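PDB 6JU5: tyrosinase from Aspergillus oryzae, which probably hydroxylates L-tyrosine and oxidises L-dopa to L-dopaquinone with molecular oxygen at a dinuclear copper centre. Local coordinates for residues Arg199-Thr204 / Cys234-Lys239. The protein carries 1 engineered substitution. Numbering follows the deposited sequence.
Sequences RFQMQT and CQSTTK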
loop_
_atom_site.group_PDB
_atom_site.type_symbol
_atom_site.label_atom_id
_atom_site.label_comp_id
_atom_site.label_asym_id
_atom_site.label_seq_id
_atom_site.Cartn_x
_atom_site.Cartn_y
_atom_site.Cartn_z
ATOM N N ARG B 199 -5.382 -11.520 -1.748
ATOM C CA ARG B 199 -6.183 -11.349 -0.554
ATOM C C ARG B 199 -7.267 -12.422 -0.543
ATOM O O ARG B 199 -7.563 -12.986 -1.589
ATOM C CB ARG B 199 -6.858 -9.970 -0.497
ATOM C CG ARG B 199 -7.914 -9.783 -1.569
ATOM C CD ARG B 199 -8.602 -8.414 -1.477
ATOM N NE ARG B 199 -9.483 -8.294 -2.646
ATOM C CZ ARG B 199 -9.927 -7.185 -3.191
ATOM N NH1 ARG B 199 -9.587 -6.012 -2.654
ATOM N NH2 ARG B 199 -10.695 -7.221 -4.268
ATOM N N PHE B 200 -7.841 -12.624 0.633
ATOM C CA PHE B 200 -9.107 -13.354 0.732
ATOM C C PHE B 200 -10.195 -12.368 1.163
ATOM O O PHE B 200 -10.036 -11.690 2.179
ATOM C CB PHE B 200 -8.971 -14.494 1.745
ATOM C CG PHE B 200 -10.289 -15.193 2.008
ATOM C CD1 PHE B 200 -11.025 -15.766 0.992
ATOM C CD2 PHE B 200 -10.807 -15.276 3.291
ATOM C CE1 PHE B 200 -12.234 -16.407 1.228
ATOM C CE2 PHE B 200 -12.008 -15.914 3.546
ATOM C CZ PHE B 200 -12.721 -16.507 2.521
ATOM N N GLN B 201 -11.241 -12.270 0.376
ATOM C CA GLN B 201 -12.350 -11.340 0.619
ATOM C C GLN B 201 -13.639 -12.120 0.836
ATOM O O GLN B 201 -13.950 -13.015 0.048
ATOM C CB GLN B 201 -12.466 -10.401 -0.589
ATOM C CG GLN B 201 -13.647 -9.464 -0.674
ATOM C CD GLN B 201 -13.660 -8.695 -1.982
ATOM O OE1 GLN B 201 -13.229 -7.539 -2.036
ATOM N NE2 GLN B 201 -14.154 -9.320 -3.035
ATOM N N MET B 202 -14.384 -11.799 1.874
ATOM C CA MET B 202 -15.748 -12.294 2.063
ATOM C C MET B 202 -16.801 -11.292 1.633
ATOM O O MET B 202 -16.446 -10.194 1.213
ATOM C CB MET B 202 -15.936 -12.610 3.552
ATOM C CG MET B 202 -14.665 -13.364 3.996
ATOM S SD MET B 202 -15.101 -14.430 5.365
ATOM C CE MET B 202 -16.047 -15.677 4.460
ATOM N N GLN B 203 -18.078 -11.660 1.718
ATOM C CA GLN B 203 -19.114 -10.773 1.189
ATOM C C GLN B 203 -19.563 -9.731 2.195
ATOM O O GLN B 203 -20.281 -8.780 1.889
ATOM C CB GLN B 203 -20.312 -11.624 0.753
ATOM C CG GLN B 203 -19.880 -12.753 -0.178
ATOM C CD GLN B 203 -20.948 -13.820 -0.310
ATOM O OE1 GLN B 203 -20.647 -14.996 -0.516
ATOM N NE2 GLN B 203 -22.199 -13.389 -0.197
ATOM N N THR B 204 -19.154 -9.957 3.442
ATOM C CA THR B 204 -19.493 -9.025 4.515
ATOM C C THR B 204 -18.367 -8.963 5.532
ATOM O O THR B 204 -17.394 -9.732 5.427
ATOM C CB THR B 204 -20.813 -9.436 5.186
ATOM O OG1 THR B 204 -21.161 -8.418 6.135
ATOM C CG2 THR B 204 -20.638 -10.759 5.915
ATOM N N CYS B 234 -13.133 -6.404 9.501
ATOM C CA CYS B 234 -12.530 -6.635 8.199
ATOM C C CYS B 234 -13.404 -7.544 7.340
ATOM O O CYS B 234 -13.872 -8.567 7.846
ATOM C CB CYS B 234 -11.181 -7.371 8.339
ATOM S SG CYS B 234 -9.962 -6.426 9.304
ATOM N N GLN B 235 -13.539 -7.178 6.073
ATOM C CA GLN B 235 -14.124 -8.058 5.075
ATOM C C GLN B 235 -13.054 -8.846 4.329
ATOM O O GLN B 235 -13.282 -9.972 3.904
ATOM C CB GLN B 235 -14.921 -7.188 4.095
ATOM C CG GLN B 235 -15.519 -7.922 2.913
ATOM C CD GLN B 235 -16.241 -6.972 1.973
ATOM O OE1 GLN B 235 -16.374 -5.775 2.251
ATOM N NE2 GLN B 235 -16.700 -7.490 0.842
ATOM N N SER B 236 -11.895 -8.229 4.131
ATOM C CA SER B 236 -10.755 -8.838 3.457
ATOM C C SER B 236 -9.531 -8.850 4.372
ATOM O O SER B 236 -9.371 -8.024 5.277
ATOM C CB SER B 236 -10.410 -8.075 2.171
ATOM O OG SER B 236 -11.423 -8.320 1.195
ATOM N N THR B 237 -8.650 -9.787 4.069
ATOM C CA THR B 237 -7.340 -9.831 4.698
ATOM C C THR B 237 -6.527 -8.618 4.263
ATOM O O THR B 237 -6.730 -8.053 3.179
ATOM C CB THR B 237 -6.631 -11.161 4.417
ATOM O OG1 THR B 237 -6.518 -11.353 2.997
ATOM C CG2 THR B 237 -7.425 -12.344 4.955
ATOM N N THR B 238 -5.602 -8.204 5.129
ATOM C CA THR B 238 -4.807 -7.004 4.874
ATOM C C THR B 238 -3.385 -7.173 5.396
ATOM O O THR B 238 -3.175 -7.931 6.350
ATOM C CB THR B 238 -5.492 -5.772 5.508
ATOM O OG1 THR B 238 -4.746 -4.583 5.218
ATOM C CG2 THR B 238 -5.523 -5.879 7.023
ATOM N N LYS B 239 -2.439 -6.488 4.768
ATOM C CA LYS B 239 -1.058 -6.403 5.261
ATOM C C LYS B 239 -0.778 -4.939 5.640
ATOM O O LYS B 239 -0.826 -4.091 4.743
ATOM C CB LYS B 239 -0.067 -6.880 4.196
ATOM C CG LYS B 239 -0.314 -8.320 3.738
ATOM C CD LYS B 239 0.534 -8.645 2.516
ATOM C CE LYS B 239 0.350 -10.061 2.005
ATOM N NZ LYS B 239 -1.078 -10.263 1.612
HETATM O O HOH W 1 -12.439 -6.065 0.099
#
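Thr237 uses both backbone and side chain to hold Phe200. Its N donates to Phe200 O at 3.0 Å, and its OG1 accepts Phe200 N at 3.0 Å in a nearly straight bond (173°). A chi1 of 57°, which sets OG1 between backbone N and carbonyl carbon, brings the hydroxyl to that donor. Further along, Met202 N donates to Gln235 O at 2.9 Å. The extended side chain of Gln235 adds a hydrogen bond, its NE2 donating to Met202 O at 2.7 Å in the carbonyl plane; NE2 also hydrogen-bonds to Ser192 OG of the second subunit. Together the backbone bonds flank Gln201 and Ser236, a non-hydrogen-bonded pair in a single antiparallel bridge between two loop segments of the tyrosinase central domain, with Thr237 about 11 Å from the copper ligand His336, side chain to side chain. Within this pair Gln201 CB comes unusually close, 2.9 Å, to Ser236 OG. Water 1 links their polar ends, accepting from Ser236 OG and donating to Gln201 OE1, 2.7 Å from that oxygen. Gln201 OE1 also lies 3.4 Å above one face of the Arg199 guanidinium, offset toward its rim, while Arg199 NH1 forms a salt bridge with Asp253.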